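Local structure of transcription termination factor FttA (Methanosarcina mazei, 2XR1) at residues Val38-Glu43 and Ala66-Pro71; Asn20-Val25 and Gly51-Asn56. The protein probably terminates transcription as a zinc-dependent, metallo-beta-lactamase-type nuclease that cleaves nascent RNA at the exit channel of RNA polymerase. All coordinates share one frame; numbering follows the deposited sequence.

Interaction 1 of 2, residues Val38-Glu43 and Ala66-Pro71; sequences VLYTEE and AMRPDP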
loop_
_atom_site.group_PDB
_atom_site.type_symbol
_atom_site.label_atom_id
_atom_site.label_comp_id
_atom_site.label_asym_id
_atom_site.label_seq_id
_atom_site.Cartn_x
_atom_site.Cartn_y
_atom_site.Cartn_z
ATOM N N VAL B 38 30.922 1.659 -17.692
ATOM C CA VAL B 38 32.292 2.084 -17.488
ATOM C C VAL B 38 33.225 1.310 -18.389
ATOM O O VAL B 38 33.201 0.094 -18.365
ATOM C CB VAL B 38 32.714 1.878 -16.058
ATOM C CG1 VAL B 38 34.209 2.003 -15.932
ATOM C CG2 VAL B 38 32.050 2.916 -15.188
ATOM N N LEU B 39 34.043 2.026 -19.171
ATOM C CA LEU B 39 35.104 1.445 -20.018
ATOM C C LEU B 39 36.434 1.512 -19.295
ATOM O O LEU B 39 36.898 2.587 -18.959
ATOM C CB LEU B 39 35.271 2.219 -21.345
ATOM C CG LEU B 39 34.002 2.636 -22.069
ATOM C CD1 LEU B 39 34.354 3.262 -23.412
ATOM C CD2 LEU B 39 33.115 1.438 -22.217
ATOM N N TYR B 40 37.076 0.371 -19.126
ATOM C CA TYR B 40 38.438 0.349 -18.640
ATOM C C TYR B 40 39.446 0.420 -19.790
ATOM O O TYR B 40 39.212 -0.148 -20.844
ATOM C CB TYR B 40 38.646 -0.899 -17.791
ATOM C CG TYR B 40 37.969 -0.745 -16.444
ATOM C CD1 TYR B 40 38.561 0.014 -15.431
ATOM C CD2 TYR B 40 36.710 -1.309 -16.203
ATOM C CE1 TYR B 40 37.946 0.182 -14.216
ATOM C CE2 TYR B 40 36.069 -1.141 -14.986
ATOM C CZ TYR B 40 36.688 -0.394 -13.988
ATOM O OH TYR B 40 36.053 -0.229 -12.754
ATOM N N THR B 41 40.561 1.122 -19.582
ATOM C CA THR B 41 41.559 1.314 -20.617
ATOM C C THR B 41 42.950 1.324 -20.022
ATOM O O THR B 41 43.136 1.797 -18.906
ATOM C CB THR B 41 41.326 2.663 -21.308
ATOM O OG1 THR B 41 42.072 2.752 -22.536
ATOM C CG2 THR B 41 41.723 3.821 -20.369
ATOM N N GLU B 42 43.930 0.821 -20.777
ATOM C CA GLU B 42 45.350 0.943 -20.407
ATOM C C GLU B 42 45.971 2.182 -21.033
ATOM O O GLU B 42 47.153 2.441 -20.855
ATOM C CB GLU B 42 46.120 -0.300 -20.821
ATOM C CG GLU B 42 45.695 -1.538 -20.056
ATOM C CD GLU B 42 46.431 -2.795 -20.505
ATOM O OE1 GLU B 42 46.362 -3.121 -21.705
ATOM O OE2 GLU B 42 47.072 -3.453 -19.659
ATOM N N GLU B 43 45.161 2.959 -21.741
ATOM C CA GLU B 43 45.616 4.160 -22.407
ATOM C C GLU B 43 44.712 5.366 -22.082
ATOM O O GLU B 43 44.212 6.065 -22.965
ATOM C CB GLU B 43 45.653 3.908 -23.911
ATOM C CG GLU B 43 46.306 2.586 -24.327
ATOM C CD GLU B 43 46.476 2.476 -25.855
ATOM O OE1 GLU B 43 45.496 2.089 -26.547
ATOM O OE2 GLU B 43 47.606 2.774 -26.345
ATOM N N ALA B 66 31.475 6.404 -18.630
ATOM C CA ALA B 66 32.744 6.951 -18.157
ATOM C C ALA B 66 33.885 5.981 -18.551
ATOM O O ALA B 66 33.714 4.756 -18.585
ATOM C CB ALA B 66 32.712 7.158 -16.637
ATOM N N MET B 67 35.049 6.523 -18.858
ATOM C CA MET B 67 36.208 5.678 -19.016
ATOM C C MET B 67 36.967 5.723 -17.694
ATOM O O MET B 67 36.838 6.682 -16.960
ATOM C CB MET B 67 37.041 6.134 -20.221
ATOM C CG MET B 67 37.993 7.237 -19.926
ATOM S SD MET B 67 39.464 6.645 -19.096
ATOM C CE MET B 67 40.312 8.198 -18.815
ATOM N N ARG B 68 37.717 4.681 -17.365
ATOM C CA ARG B 68 38.684 4.796 -16.289
ATOM C C ARG B 68 39.941 3.938 -16.454
ATOM O O ARG B 68 39.954 2.960 -17.198
ATOM C CB ARG B 68 38.059 4.565 -14.924
ATOM C CG ARG B 68 36.865 3.664 -14.864
ATOM C CD ARG B 68 36.204 3.730 -13.460
ATOM N NE ARG B 68 37.118 3.347 -12.352
ATOM C CZ ARG B 68 36.743 2.767 -11.208
ATOM N NH1 ARG B 68 35.466 2.468 -10.979
ATOM N NH2 ARG B 68 37.659 2.478 -10.287
ATOM N N PRO B 69 41.019 4.332 -15.765
ATOM C CA PRO B 69 42.274 3.662 -15.968
ATOM C C PRO B 69 42.228 2.224 -15.480
ATOM O O PRO B 69 41.698 1.938 -14.407
ATOM C CB PRO B 69 43.244 4.480 -15.115
ATOM C CG PRO B 69 42.609 5.811 -15.005
ATOM C CD PRO B 69 41.171 5.505 -14.883
ATOM N N ASP B 70 42.775 1.323 -16.274
ATOM C CA ASP B 70 42.988 -0.018 -15.809
ATOM C C ASP B 70 43.838 0.075 -14.546
ATOM O O ASP B 70 44.909 0.708 -14.558
ATOM C CB ASP B 70 43.742 -0.849 -16.845
ATOM C CG ASP B 70 43.624 -2.350 -16.598
ATOM O OD1 ASP B 70 42.625 -2.946 -17.075
ATOM O OD2 ASP B 70 44.536 -2.936 -15.958
ATOM N N PRO B 71 43.361 -0.542 -13.444
ATOM C CA PRO B 71 44.157 -0.591 -12.209
ATOM C C PRO B 71 45.618 -0.951 -12.474
ATOM O O PRO B 71 46.502 -0.220 -12.041
ATOM C CB PRO B 71 43.466 -1.689 -11.391
ATOM C CG PRO B 71 42.023 -1.641 -11.838
ATOM C CD PRO B 71 42.045 -1.206 -13.290
#
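Three backbone hydrogen bonds join strand 36-41 to its parallel neighbour 65-69, an edge strand of the sheet within this chain, and a fourth continues the pairing just beyond. L39 and T41 each use both their N-H and their C=O: L39 N donates to A66 O (2.8 Å), L39 O receives R68 N, T41 N donates to R68 O, and T41 O receives D70 N. The first three donors approach nearly along the C=O axis, whereas D70 N stands 35° above the carbonyl plane of T41.

Apolar packing differs between the faces. On the face carrying V38, Y40 and R68, the R68 methylenes cross V38, CG meeting V38 CG1 at 3.3 Å. That same CG1 lies over one face of the Y40 ring, offset toward the rim. On the other face L39 and M67 touch at their CB atoms and pack on helix 52-61, L39 on L57 and M67 on I54. A bend at chi2 brings M67 SD to T41 CG2 (3.8 Å).

Among polar groups, Y40 OH lies over the R68 guanidinium face, offset toward the rim and not hydrogen-bonded; R68 NH1 instead forms a salt bridge to E33. T41 OG1 accepts from E43 N (3.2 Å), an ST turn, and also bonds T26 O.

With antiparallel 30-33 beside 36-41, this parallel pair gives the mixed three-stranded sheet of a type II KH domain, here KHa. Backbone bonding fixes the register, while a long arginine suits its place by lending methylenes to V38 and Y40 and carrying its charge to E33, which probably helps balance it.

Interaction 2 of 2, residues Asn20-Val25 and Gly51-Asn56; sequences NLPAGV and GNIIRN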
loop_
_atom_site.group_PDB
_atom_site.type_symbol
_atom_site.label_atom_id
_atom_site.label_comp_id
_atom_site.label_asym_id
_atom_site.label_seq_id
_atom_site.Cartn_x
_atom_site.Cartn_y
_atom_site.Cartn_z
ATOM N N ASN B 20 33.502 1.193 -32.819
ATOM C CA ASN B 20 33.262 2.634 -32.922
ATOM C C ASN B 20 34.499 3.449 -32.613
ATOM O O ASN B 20 34.554 4.618 -32.974
ATOM C CB ASN B 20 32.094 3.094 -32.027
ATOM C CG ASN B 20 30.807 3.391 -32.827
ATOM O OD1 ASN B 20 30.784 3.288 -34.052
ATOM N ND2 ASN B 20 29.733 3.757 -32.120
ATOM N N LEU B 21 35.492 2.829 -31.971
ATOM C CA LEU B 21 36.692 3.532 -31.507
ATOM C C LEU B 21 37.615 3.899 -32.669
ATOM O O LEU B 21 37.766 3.136 -33.606
ATOM C CB LEU B 21 37.463 2.691 -30.471
ATOM C CG LEU B 21 36.885 2.527 -29.052
ATOM C CD1 LEU B 21 37.714 1.565 -28.227
ATOM C CD2 LEU B 21 36.773 3.835 -28.296
ATOM N N PRO B 22 38.223 5.089 -32.620
ATOM C CA PRO B 22 39.243 5.409 -33.617
ATOM C C PRO B 22 40.475 4.520 -33.481
ATOM O O PRO B 22 40.684 3.927 -32.442
ATOM C CB PRO B 22 39.592 6.869 -33.324
ATOM C CG PRO B 22 39.040 7.169 -32.016
ATOM C CD PRO B 22 37.948 6.211 -31.712
ATOM N N ALA B 23 41.245 4.410 -34.555
ATOM C CA ALA B 23 42.500 3.687 -34.562
ATOM C C ALA B 23 43.338 4.149 -33.407
ATOM O O ALA B 23 43.368 5.322 -33.088
ATOM C CB ALA B 23 43.244 3.934 -35.860
ATOM N N GLY B 24 44.034 3.212 -32.786
ATOM C CA GLY B 24 44.975 3.527 -31.730
ATOM C C GLY B 24 44.370 3.526 -30.349
ATOM O O GLY B 24 45.085 3.567 -29.361
ATOM N N VAL B 25 43.056 3.505 -30.254
ATOM C CA VAL B 25 42.426 3.584 -28.969
ATOM C C VAL B 25 41.840 2.235 -28.594
ATOM O O VAL B 25 41.043 1.662 -29.342
ATOM C CB VAL B 25 41.363 4.688 -28.979
ATOM C CG1 VAL B 25 40.653 4.791 -27.653
ATOM C CG2 VAL B 25 42.040 6.016 -29.348
ATOM N N GLY B 51 37.955 14.272 -25.883
ATOM C CA GLY B 51 36.710 14.115 -25.112
ATOM C C GLY B 51 35.527 13.715 -25.982
ATOM O O GLY B 51 34.488 13.279 -25.473
ATOM N N ASN B 52 35.701 13.852 -27.301
ATOM C CA ASN B 52 34.677 13.454 -28.270
ATOM C C ASN B 52 34.426 11.963 -28.417
ATOM O O ASN B 52 33.340 11.583 -28.880
ATOM C CB ASN B 52 34.993 14.021 -29.650
ATOM C CG ASN B 52 34.894 15.516 -29.682
ATOM O OD1 ASN B 52 34.303 16.135 -28.790
ATOM N ND2 ASN B 52 35.457 16.114 -30.709
ATOM N N ILE B 53 35.385 11.131 -28.009
ATOM C CA ILE B 53 35.233 9.690 -28.122
ATOM C C ILE B 53 34.102 9.312 -27.237
ATOM O O ILE B 53 33.152 8.675 -27.681
ATOM C CB ILE B 53 36.478 8.933 -27.677
ATOM C CG1 ILE B 53 37.654 9.293 -28.572
ATOM C CG2 ILE B 53 36.232 7.420 -27.722
ATOM C CD1 ILE B 53 38.991 8.925 -27.984
ATOM N N ILE B 54 34.174 9.764 -25.995
ATOM C CA ILE B 54 33.097 9.478 -25.068
ATOM C C ILE B 54 31.790 10.105 -25.586
ATOM O O ILE B 54 30.737 9.490 -25.484
ATOM C CB ILE B 54 33.433 9.906 -23.647
ATOM C CG1 ILE B 54 34.754 9.298 -23.204
ATOM C CG2 ILE B 54 32.403 9.385 -22.712
ATOM C CD1 ILE B 54 34.740 7.773 -23.188
ATOM N N ARG B 55 31.864 11.297 -26.180
ATOM C CA ARG B 55 30.697 11.903 -26.822
ATOM C C ARG B 55 30.174 11.009 -27.947
ATOM O O ARG B 55 29.023 10.573 -27.912
ATOM C CB ARG B 55 31.030 13.303 -27.368
ATOM N N ASN B 56 31.037 10.733 -28.925
ATOM C CA ASN B 56 30.720 9.826 -30.036
ATOM C C ASN B 56 30.371 8.404 -29.580
ATOM O O ASN B 56 29.687 7.679 -30.302
ATOM C CB ASN B 56 31.866 9.773 -31.076
ATOM C CG ASN B 56 31.716 10.814 -32.213
ATOM O OD1 ASN B 56 32.641 11.019 -33.013
ATOM N ND2 ASN B 56 30.548 11.446 -32.301
#
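Residues 20-25 have no regular secondary structure, bend in a type II turn from P22 to V25, closed by V25 N donating to P22 O (3.3 Å), and lie beside the N-terminal part of helix 52-61, with the CA atoms of L21 and I53 7.2 Å apart. Glycine suits the third turn position because G24 has a positive phi (90°), at which a CB would press on the carbonyl O of A23.

The contact is apolar and centres on I53, whose branches divide the work. CG2, anti to the backbone N, meets L21 CD2 at 3.7 Å, the two side chains crossing at about a right angle. CG1, anti to the carbonyl carbon (chi1 -62°), is approached by the rim of the P22 ring at CG, 4.3 Å away. Beyond it, CD1 comes within 4.4 Å of V25 CG2. A beta-branched isoleucine suits this spot, since it offers two separate branches to three loop residues. F47 of helix 44-49 touches both I53 and V25, extending the apolar patch, while L57 takes up L21 from the same helix as I53. K46 NZ donates to G24 O at the turn.

This surface packing joins the link after helix 7-18 to the second of two consecutive helices. Helix 7-18, strands 30-33 and 36-41, helices 44-49 and 52-61 and strand 65-69 follow the alpha-beta-beta-alpha-alpha-beta order of the type II KH fold, here KHa.

How the interactions relate
Both contacts lie in KHa, away from the zinc site, with centres 13 Å apart, and their segments alternate along the chain: 20-25, 38-43, 51-56, 66-71. Interaction 1 pairs two strands of the three-stranded sheet; interaction 2 packs the link after helix 7-18 on helix 52-61, the helix that immediately precedes strand 65-69. The two meet where E43 sits beside the turn at G24. Helix 44-49 is their shared element: on the side of interaction 1, F47 touches T41 and M67, and K46 makes a salt bridge to E43. Both contacts thus belong to one KH fold, a module of the kind that commonly binds nucleic acid, and KHa may do so here, apart from the two-zinc nuclease centre.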